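Local structure of protein ACDH-11, isoform b (Caenorhabditis elegans, 4Y9J) at residues Ala183-Gln188 with Val227-Ala232; Val272-Lys277 with Pro284-Leu289. The protein belongs to the acyl-CoA dehydrogenase family of flavoproteins and binds flavin-adenine dinucleotide in a four-chain assembly. One frame throughout, in Å; residues are numbered along the deposited sequence.

Contact 1. Residues Ala183-Gln188 with Val227-Ala232; sequences AWTSGQ and VDADVA. With FAD (flavin-adenine dinucleotide), chain E.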
ATOM      1  N   ALA B 183       0.480  16.417 -29.575  1.00 39.90           N
ATOM      2  CA  ALA B 183       0.445  17.544 -28.652  1.00 36.97           C
ATOM      3  C   ALA B 183       1.453  17.413 -27.554  1.00 37.50           C
ATOM      4  O   ALA B 183       1.643  16.351 -27.013  1.00 36.81           O
ATOM      5  CB  ALA B 183      -0.946  17.761 -28.059  1.00 37.47           C
ATOM      6  N   TRP B 184       1.989  18.531 -27.124  1.00 34.73           N
ATOM      7  CA  TRP B 184       2.890  18.592 -25.988  1.00 34.29           C
ATOM      8  C   TRP B 184       2.282  19.378 -24.817  1.00 34.70           C
ATOM      9  O   TRP B 184       1.330  20.182 -24.984  1.00 35.77           O
ATOM     10  CB  TRP B 184       4.197  19.294 -26.359  1.00 36.09           C
ATOM     11  CG  TRP B 184       5.227  18.488 -27.094  1.00 38.11           C
ATOM     12  CD1 TRP B 184       5.170  17.137 -27.415  1.00 38.76           C
ATOM     13  CD2 TRP B 184       6.503  18.936 -27.565  1.00 37.84           C
ATOM     14  NE1 TRP B 184       6.299  16.752 -28.010  1.00 38.90           N
ATOM     15  CE2 TRP B 184       7.136  17.829 -28.155  1.00 40.15           C
ATOM     16  CE3 TRP B 184       7.153  20.152 -27.569  1.00 38.59           C
ATOM     17  CZ2 TRP B 184       8.391  17.913 -28.773  1.00 41.47           C
ATOM     18  CZ3 TRP B 184       8.426  20.219 -28.169  1.00 42.48           C
ATOM     19  CH2 TRP B 184       9.013  19.118 -28.746  1.00 42.08           C
ATOM     20  N   THR B 185       2.907  19.212 -23.649  1.00 32.86           N
ATOM     21  CA  THR B 185       2.633  20.031 -22.492  1.00 33.61           C
ATOM     22  C   THR B 185       3.962  20.567 -21.958  1.00 32.44           C
ATOM     23  O   THR B 185       5.018  20.061 -22.321  1.00 31.28           O
ATOM     24  CB  THR B 185       1.913  19.270 -21.360  1.00 34.05           C
ATOM     25  OG1 THR B 185       2.668  18.107 -20.950  1.00 32.93           O
ATOM     26  CG2 THR B 185       0.519  18.932 -21.773  1.00 33.54           C
ATOM     27  N   SER B 186       3.884  21.624 -21.146  1.00 31.30           N
ATOM     28  CA  SER B 186       5.055  22.240 -20.557  1.00 32.15           C
ATOM     29  C   SER B 186       4.990  22.236 -19.052  1.00 31.93           C
ATOM     30  O   SER B 186       3.906  22.322 -18.475  1.00 33.13           O
ATOM     31  CB  SER B 186       5.233  23.670 -21.025  1.00 34.04           C
ATOM     32  OG  SER B 186       6.412  24.318 -20.512  1.00 35.16           O
ATOM     33  N   GLY B 187       6.170  22.264 -18.440  1.00 32.16           N
ATOM     34  CA  GLY B 187       6.302  22.623 -17.020  1.00 30.94           C
ATOM     35  C   GLY B 187       6.978  23.964 -16.835  1.00 33.80           C
ATOM     36  O   GLY B 187       7.273  24.649 -17.814  1.00 33.49           O
ATOM     37  N   GLN B 188       7.138  24.362 -15.579  1.00 30.69           N
ATOM     38  CA  GLN B 188       7.600  25.693 -15.195  1.00 33.99           C
ATOM     39  C   GLN B 188       8.394  25.397 -13.916  1.00 32.68           C
ATOM     40  O   GLN B 188       7.801  25.026 -12.904  1.00 31.22           O
ATOM     41  CB  GLN B 188       6.358  26.578 -14.897  1.00 34.41           C
ATOM     42  CG  GLN B 188       6.596  27.972 -14.206  1.00 37.35           C
ATOM     43  CD  GLN B 188       5.305  28.638 -13.699  1.00 39.43           C
ATOM     44  OE1 GLN B 188       4.224  28.046 -13.723  1.00 40.59           O
ATOM     45  NE2 GLN B 188       5.433  29.864 -13.149  1.00 44.04           N
ATOM     46  N   VAL B 227       5.954  16.454 -14.335  1.00 29.95           N
ATOM     47  CA  VAL B 227       7.207  15.952 -14.925  1.00 31.62           C
ATOM     48  C   VAL B 227       7.039  14.900 -16.051  1.00 32.63           C
ATOM     49  O   VAL B 227       8.010  14.490 -16.642  1.00 35.40           O
ATOM     50  CB  VAL B 227       8.194  15.405 -13.832  1.00 32.64           C
ATOM     51  CG1 VAL B 227       8.883  16.518 -13.116  1.00 34.66           C
ATOM     52  CG2 VAL B 227       7.529  14.512 -12.864  1.00 33.99           C
ATOM     53  N   ASP B 228       5.808  14.511 -16.335  1.00 30.55           N
ATOM     54  CA  ASP B 228       5.454  13.813 -17.542  1.00 31.33           C
ATOM     55  C   ASP B 228       5.379  14.796 -18.802  1.00 32.74           C
ATOM     56  O   ASP B 228       5.094  14.312 -19.918  1.00 37.27           O
ATOM     57  CB  ASP B 228       4.099  13.172 -17.393  1.00 31.80           C
ATOM     58  CG  ASP B 228       3.031  14.185 -17.095  1.00 34.70           C
ATOM     59  OD1 ASP B 228       3.117  14.938 -16.081  1.00 32.23           O
ATOM     60  OD2 ASP B 228       2.054  14.258 -17.854  1.00 37.20           O
ATOM     61  N   ALA B 229       5.601  16.092 -18.600  1.00 30.83           N
ATOM     62  CA  ALA B 229       5.522  17.071 -19.705  1.00 34.53           C
ATOM     63  C   ALA B 229       6.691  16.908 -20.699  1.00 35.95           C
ATOM     64  O   ALA B 229       7.653  16.166 -20.429  1.00 37.86           O
ATOM     65  CB  ALA B 229       5.574  18.445 -19.153  1.00 35.18           C
ATOM     66  N   ASP B 230       6.601  17.578 -21.845  1.00 33.55           N
ATOM     67  CA  ASP B 230       7.608  17.439 -22.874  1.00 33.61           C
ATOM     68  C   ASP B 230       8.715  18.461 -22.795  1.00 32.94           C
ATOM     69  O   ASP B 230       9.854  18.173 -23.187  1.00 34.90           O
ATOM     70  CB  ASP B 230       6.913  17.466 -24.231  1.00 35.69           C
ATOM     71  CG  ASP B 230       5.769  16.483 -24.268  1.00 35.94           C
ATOM     72  OD1 ASP B 230       6.098  15.309 -24.488  1.00 36.50           O
ATOM     73  OD2 ASP B 230       4.577  16.873 -23.965  1.00 33.50           O
ATOM     74  N   VAL B 231       8.379  19.671 -22.355  1.00 33.81           N
ATOM     75  CA  VAL B 231       9.328  20.776 -22.217  1.00 35.51           C
ATOM     76  C   VAL B 231       9.067  21.497 -20.906  1.00 35.83           C
ATOM     77  O   VAL B 231       8.048  21.302 -20.245  1.00 35.68           O
ATOM     78  CB  VAL B 231       9.233  21.802 -23.371  1.00 34.92           C
ATOM     79  CG1 VAL B 231       9.631  21.187 -24.691  1.00 37.30           C
ATOM     80  CG2 VAL B 231       7.848  22.422 -23.424  1.00 34.47           C
ATOM     81  N   ALA B 232       9.996  22.374 -20.557  1.00 35.69           N
ATOM     82  CA  ALA B 232       9.858  23.213 -19.402  1.00 35.43           C
ATOM     83  C   ALA B 232      10.601  24.510 -19.595  1.00 36.13           C
ATOM     84  O   ALA B 232      11.604  24.566 -20.267  1.00 39.23           O
ATOM     85  CB  ALA B 232      10.367  22.493 -18.160  1.00 36.50           C
TER
HETATM   86  PA  FAD E 701       7.731  30.882   1.102  1.00 38.88           P
HETATM   87  O1A FAD E 701       7.942  32.134   0.252  1.00 39.23           O
HETATM   88  O2A FAD E 701       8.943  30.322   1.865  1.00 40.35           O
HETATM   89  O5B FAD E 701       6.692  31.201   2.297  1.00 37.08           O
HETATM   90  C5B FAD E 701       5.397  31.692   1.970  1.00 38.76           C
HETATM   91  C4B FAD E 701       4.953  32.570   3.107  1.00 37.93           C
HETATM   92  O4B FAD E 701       5.939  33.623   3.182  1.00 37.39           O
HETATM   93  C3B FAD E 701       3.599  33.173   2.917  1.00 39.83           C
HETATM   94  O3B FAD E 701       3.020  33.648   4.191  1.00 40.33           O
HETATM   95  C2B FAD E 701       4.003  34.440   2.188  1.00 37.30           C
HETATM   96  O2B FAD E 701       2.977  35.444   2.254  1.00 40.24           O
HETATM   97  C1B FAD E 701       5.266  34.848   2.983  1.00 38.85           C
HETATM   98  N9A FAD E 701       6.080  35.838   2.253  1.00 38.93           N
HETATM   99  C8A FAD E 701       6.939  35.590   1.214  1.00 38.54           C
HETATM  100  N7A FAD E 701       7.459  36.767   0.758  1.00 40.88           N
HETATM  101  C5A FAD E 701       6.967  37.774   1.544  1.00 39.91           C
HETATM  102  C6A FAD E 701       7.120  39.229   1.606  1.00 40.60           C
HETATM  103  N6A FAD E 701       7.958  39.864   0.740  1.00 40.90           N
HETATM  104  N1A FAD E 701       6.412  39.882   2.562  1.00 40.00           N
HETATM  105  C2A FAD E 701       5.577  39.252   3.396  1.00 38.69           C
HETATM  106  N3A FAD E 701       5.391  37.932   3.405  1.00 37.67           N
HETATM  107  C4A FAD E 701       6.056  37.162   2.513  1.00 40.07           C
HETATM  108  N1  FAD E 701       6.832  25.813  -8.165  1.00 33.66           N
HETATM  109  C2  FAD E 701       7.384  25.663  -9.407  1.00 34.86           C
HETATM  110  O2  FAD E 701       8.235  26.519  -9.763  1.00 37.73           O
HETATM  111  N3  FAD E 701       7.009  24.779 -10.268  1.00 34.99           N
HETATM  112  C4  FAD E 701       6.110  23.845 -10.065  1.00 34.00           C
HETATM  113  O4  FAD E 701       5.825  23.025 -10.909  1.00 34.37           O
HETATM  114  C4X FAD E 701       5.456  23.908  -8.708  1.00 33.32           C
HETATM  115  N5  FAD E 701       4.582  22.861  -8.368  1.00 34.72           N
HETATM  116  C5X FAD E 701       4.052  23.018  -7.057  1.00 31.57           C
HETATM  117  C6  FAD E 701       3.106  22.013  -6.695  1.00 31.71           C
HETATM  118  C7  FAD E 701       2.492  22.105  -5.401  1.00 30.75           C
HETATM  119  C7M FAD E 701       1.480  21.047  -5.101  1.00 31.92           C
HETATM  120  C8  FAD E 701       2.920  23.155  -4.500  1.00 30.23           C
HETATM  121  C8M FAD E 701       2.292  23.241  -3.099  1.00 31.50           C
HETATM  122  C9  FAD E 701       3.844  24.136  -4.842  1.00 29.82           C
HETATM  123  C9A FAD E 701       4.461  24.073  -6.134  1.00 31.54           C
HETATM  124  N10 FAD E 701       5.403  25.004  -6.474  1.00 32.04           N
HETATM  125  C10 FAD E 701       5.942  24.901  -7.780  1.00 33.18           C
HETATM  126  C1' FAD E 701       5.879  25.970  -5.550  1.00 35.98           C
HETATM  127  C2' FAD E 701       5.051  27.224  -5.242  1.00 36.40           C
HETATM  128  O2' FAD E 701       5.121  28.189  -6.273  1.00 39.22           O
HETATM  129  C3' FAD E 701       5.567  27.824  -3.937  1.00 37.98           C
HETATM  130  O3' FAD E 701       5.254  26.870  -2.953  1.00 34.24           O
HETATM  131  C4' FAD E 701       4.932  29.174  -3.659  1.00 38.92           C
HETATM  132  O4' FAD E 701       5.270  30.133  -4.663  1.00 38.77           O
HETATM  133  C5' FAD E 701       5.317  29.682  -2.265  1.00 37.61           C
HETATM  134  O5' FAD E 701       6.795  29.804  -2.166  1.00 39.05           O
HETATM  135  P   FAD E 701       7.548  28.922  -0.976  1.00 37.72           P
HETATM  136  O1P FAD E 701       7.008  27.548  -1.032  1.00 32.77           O
HETATM  137  O2P FAD E 701       9.027  29.190  -1.099  1.00 38.65           O
HETATM  138  O3P FAD E 701       7.002  29.669   0.374  1.00 37.93           O
HETATM  139  O   HOH W   1       1.771  17.104 -18.384  1.00 33.57           O
HETATM  140  O   HOH W   2       2.438  15.900 -22.657  1.00 34.83           O
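Asp230 lies over one face of the Trp184 indole, its CB 3.5 Å from the centroid of the five-membered ring and only 13° off the ring normal, a CH-pi contact. The carboxylate that follows stays almost flat against the ring, the two planes 17° apart, with Asp230 CG 3.3 Å from Trp184 CD1. With CG anti to its own carbonyl carbon (chi1 -51°), Asp230 CG lies over the indole; OD2 accepts the N-H of Thr185 at 2.9 Å on its anti lone pair. Aspartate suits the place: its short chain gives the ring a methylene and the backbone an acceptor. Farther out on the indole, CZ3 meets Val231 CG1 at 3.8 Å, the two side chains crossing at about a right angle.

Beyond Thr185 the segments become parallel neighbours, strands 186-189 and 231-238 of the mixed sheet in the acyl-CoA dehydrogenase middle domain. Thr185 O receives Asp230 N at 3.0 Å and, weakly, Val231 N; Gly187 N then gives a 2.8 Å bond to Val231 O. Ser186 and Val231 share one face of the sheet, OG against CG2, while on the other face Ala232 CB lies beside Gly187, which has no side chain. Thr185 OG1 sits close over Ala229 CA and is bonded to two waters, one donating to Asp228 OD2 and the other to Asp230 OD2. Helix 166-175 packs on Trp184, and helix 143-158 on Thr185 and Ser186. At the strand's far end Gln188 O accepts a 2.8 Å hydrogen bond from N3 of the flavin-adenine dinucleotide.

Contact 2. Residues Val272-Lys277 with Pro284-Leu289; sequences VRLKNK and PTAELL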
ATOM      1  N   VAL B 272      14.509  13.100  -7.771  1.00 32.04           N
ATOM      2  CA  VAL B 272      14.916  12.693  -6.436  1.00 33.40           C
ATOM      3  C   VAL B 272      13.793  11.976  -5.723  1.00 30.16           C
ATOM      4  O   VAL B 272      14.060  10.956  -5.083  1.00 30.95           O
ATOM      5  CB  VAL B 272      15.444  13.908  -5.614  1.00 33.81           C
ATOM      6  CG1 VAL B 272      15.842  13.478  -4.201  1.00 35.85           C
ATOM      7  CG2 VAL B 272      16.636  14.529  -6.305  1.00 37.84           C
ATOM      8  N   ARG B 273      12.581  12.525  -5.744  1.00 28.16           N
ATOM      9  CA  ARG B 273      11.382  11.944  -5.185  1.00 28.50           C
ATOM     10  C   ARG B 273      10.144  12.607  -5.718  1.00 26.03           C
ATOM     11  O   ARG B 273      10.235  13.685  -6.296  1.00 27.89           O
ATOM     12  CB  ARG B 273      11.390  12.048  -3.624  1.00 31.86           C
ATOM     13  CG  ARG B 273      11.332  13.497  -3.221  1.00 34.05           C
ATOM     14  CD  ARG B 273      11.745  13.747  -1.790  1.00 41.32           C
ATOM     15  NE  ARG B 273      10.718  13.336  -0.955  1.00 42.69           N
ATOM     16  CZ  ARG B 273       9.882  14.147  -0.305  1.00 46.89           C
ATOM     17  NH1 ARG B 273       9.977  15.422  -0.387  1.00 46.37           N
ATOM     18  NH2 ARG B 273       8.966  13.615   0.487  1.00 42.46           N
ATOM     19  N   LEU B 274       8.991  11.964  -5.570  1.00 25.17           N
ATOM     20  CA  LEU B 274       7.741  12.620  -5.745  1.00 26.65           C
ATOM     21  C   LEU B 274       7.303  13.229  -4.411  1.00 29.25           C
ATOM     22  O   LEU B 274       7.544  12.593  -3.345  1.00 28.06           O
ATOM     23  CB  LEU B 274       6.638  11.733  -6.283  1.00 28.44           C
ATOM     24  CG  LEU B 274       6.943  11.138  -7.657  1.00 30.04           C
ATOM     25  CD1 LEU B 274       5.768  10.238  -8.074  1.00 32.18           C
ATOM     26  CD2 LEU B 274       7.302  12.188  -8.669  1.00 32.99           C
ATOM     27  N   LYS B 275       6.706  14.417  -4.465  1.00 25.71           N
ATOM     28  CA  LYS B 275       6.104  14.986  -3.257  1.00 27.51           C
ATOM     29  C   LYS B 275       4.918  14.153  -2.770  1.00 27.42           C
ATOM     30  O   LYS B 275       4.163  13.518  -3.531  1.00 26.16           O
ATOM     31  CB  LYS B 275       5.621  16.417  -3.496  1.00 26.60           C
ATOM     32  CG  LYS B 275       6.663  17.419  -3.948  1.00 26.85           C
ATOM     33  CD  LYS B 275       7.745  17.632  -2.876  1.00 27.00           C
ATOM     34  CE  LYS B 275       8.579  18.783  -3.339  1.00 27.13           C
ATOM     35  NZ  LYS B 275       9.646  19.131  -2.392  1.00 27.03           N
ATOM     36  N   ASN B 276       4.747  14.139  -1.444  1.00 25.72           N
ATOM     37  CA  ASN B 276       3.571  13.579  -0.784  1.00 25.80           C
ATOM     38  C   ASN B 276       2.648  14.690  -0.313  1.00 27.84           C
ATOM     39  O   ASN B 276       2.952  15.378   0.661  1.00 25.97           O
ATOM     40  CB  ASN B 276       4.081  12.714   0.387  1.00 28.82           C
ATOM     41  CG  ASN B 276       2.955  12.101   1.203  1.00 32.83           C
ATOM     42  OD1 ASN B 276       1.766  12.196   0.909  1.00 30.64           O
ATOM     43  ND2 ASN B 276       3.363  11.508   2.319  1.00 34.07           N
ATOM     44  N   LYS B 277       1.563  14.936  -1.066  1.00 24.91           N
ATOM     45  CA  LYS B 277       0.871  16.233  -1.044  1.00 23.80           C
ATOM     46  C   LYS B 277      -0.490  16.106  -0.421  1.00 23.41           C
ATOM     47  O   LYS B 277      -1.160  15.042  -0.549  1.00 24.66           O
ATOM     48  CB  LYS B 277       0.712  16.777  -2.453  1.00 23.28           C
ATOM     49  CG  LYS B 277       2.051  16.950  -3.172  1.00 22.80           C
ATOM     50  CD  LYS B 277       1.938  17.580  -4.547  1.00 23.15           C
ATOM     51  CE  LYS B 277       1.592  16.473  -5.560  1.00 25.13           C
ATOM     52  NZ  LYS B 277       1.245  17.042  -6.894  1.00 25.88           N
ATOM     53  N   PRO B 284       1.858  14.457 -10.934  1.00 26.35           N
ATOM     54  CA  PRO B 284       3.174  14.090 -10.416  1.00 27.44           C
ATOM     55  C   PRO B 284       4.022  15.326 -10.169  1.00 28.81           C
ATOM     56  O   PRO B 284       4.253  16.085 -11.114  1.00 29.32           O
ATOM     57  CB  PRO B 284       3.773  13.282 -11.533  1.00 28.86           C
ATOM     58  CG  PRO B 284       2.938  13.578 -12.719  1.00 28.88           C
ATOM     59  CD  PRO B 284       1.631  14.015 -12.303  1.00 27.57           C
ATOM     60  N   THR B 285       4.375  15.581  -8.949  1.00 25.15           N
ATOM     61  CA  THR B 285       5.236  16.726  -8.626  1.00 25.82           C
ATOM     62  C   THR B 285       6.496  16.158  -8.034  1.00 25.20           C
ATOM     63  O   THR B 285       6.479  15.448  -7.025  1.00 26.19           O
ATOM     64  CB  THR B 285       4.528  17.716  -7.658  1.00 27.77           C
ATOM     65  OG1 THR B 285       3.298  18.211  -8.218  1.00 28.80           O
ATOM     66  CG2 THR B 285       5.449  18.844  -7.232  1.00 27.48           C
ATOM     67  N   ALA B 286       7.636  16.485  -8.636  1.00 27.38           N
ATOM     68  CA  ALA B 286       8.926  15.946  -8.226  1.00 26.87           C
ATOM     69  C   ALA B 286       9.877  16.977  -7.739  1.00 27.69           C
ATOM     70  O   ALA B 286       9.728  18.199  -7.989  1.00 28.26           O
ATOM     71  CB  ALA B 286       9.556  15.225  -9.446  1.00 30.48           C
ATOM     72  N   GLU B 287      10.916  16.519  -7.075  1.00 26.67           N
ATOM     73  CA  GLU B 287      12.134  17.286  -6.919  1.00 27.40           C
ATOM     74  C   GLU B 287      13.121  16.805  -7.985  1.00 29.26           C
ATOM     75  O   GLU B 287      13.320  15.590  -8.147  1.00 31.12           O
ATOM     76  CB  GLU B 287      12.763  17.074  -5.552  1.00 28.65           C
ATOM     77  CG  GLU B 287      11.810  17.435  -4.412  1.00 29.00           C
ATOM     78  CD  GLU B 287      12.280  17.045  -3.023  1.00 29.89           C
ATOM     79  OE1 GLU B 287      13.505  16.766  -2.823  1.00 30.15           O
ATOM     80  OE2 GLU B 287      11.360  17.043  -2.146  1.00 30.05           O
ATOM     81  N   LEU B 288      13.758  17.740  -8.637  1.00 27.27           N
ATOM     82  CA  LEU B 288      14.694  17.468  -9.750  1.00 29.51           C
ATOM     83  C   LEU B 288      16.079  17.898  -9.438  1.00 29.29           C
ATOM     84  O   LEU B 288      16.330  19.078  -9.102  1.00 31.38           O
ATOM     85  CB  LEU B 288      14.226  18.119 -11.074  1.00 30.89           C
ATOM     86  CG  LEU B 288      12.804  17.785 -11.531  1.00 31.42           C
ATOM     87  CD1 LEU B 288      12.570  18.593 -12.809  1.00 32.23           C
ATOM     88  CD2 LEU B 288      12.550  16.338 -11.693  1.00 31.67           C
ATOM     89  N   LEU B 289      17.025  17.005  -9.675  1.00 29.79           N
ATOM     90  CA  LEU B 289      18.407  17.340  -9.619  1.00 30.52           C
ATOM     91  C   LEU B 289      18.910  17.438 -11.037  1.00 33.44           C
ATOM     92  O   LEU B 289      18.972  16.417 -11.768  1.00 33.49           O
ATOM     93  CB  LEU B 289      19.191  16.354  -8.749  1.00 31.86           C
ATOM     94  CG  LEU B 289      20.708  16.475  -8.705  1.00 33.55           C
ATOM     95  CD1 LEU B 289      21.182  17.830  -8.213  1.00 35.71           C
ATOM     96  CD2 LEU B 289      21.427  15.438  -7.828  1.00 36.01           C
TER
HETATM   97  O   HOH W   3       3.737  13.920  -6.643  1.00 30.56           O
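Glu287 OE2 is gripped from opposite faces of its carboxylate plane by Arg273 NH1, at 2.8 Å, and Lys275 NZ, at 2.7 Å. Arginine brings the acid to the edge of its guanidinium, whose plane is turned 73° from the carboxylate. The lysine chain crosses the glutamate at about a right angle. Two cations on one oxygen would favour the charged carboxylate, and Tyr220 holds OE1. Tight packing continues at Thr285, whose OG1 meets Lys277 NZ at 2.7 Å; threonine adds a methyl, CG2, against Lys275 CG. The backbone N of Lys275 gives a 2.8 Å hydrogen bond to Thr285 O.

On the face away from Glu287 fewer atoms meet, and apolar carbons carry the contact at van der Waals distance: Leu274 CD2 reaches Ala286 CB at 3.9 Å. At the hairpin's far end Val272 CG2 meets Leu289 CB at 4.0 Å. Toward the turn a water accepts from Thr285 N.

On the Glu287 face other subunits close in: Asp429 of the second subunit forms a salt bridge with Arg273 NH2, and Gln82 of the fourth packs on Arg273 and Val272. The antiparallel beta hairpin of strands 269-274 and 285-298 is flanked by strand 214-225, which pairs with the second strand and brings Trp222 and Phe223 into cation-pi contact with Lys275.

Both contacts belong to one mixed sheet, their centres 15 Å apart, and follow each other along the chain. They meet through the loop at the start of 227-232: Val227 CG1 packs on Ala286 CB and on Leu288 CD2, each at 3.9 Å, and Asp228 OD1 lies 3.6 Å from Pro284 CG. The flavin-adenine dinucleotide joins them a second time. Contact 1 supplies Gln188 to its pocket and contact 2 supplies Lys277, whose side chain is about 4 Å from the cofactor, together with Thr285. Ser225 ties contact 2 to the cofactor, its OG hydrogen-bonded both to the dinucleotide and to Thr285 OG1. Gln188 also touches the second ligand, the undecanethioate UCC.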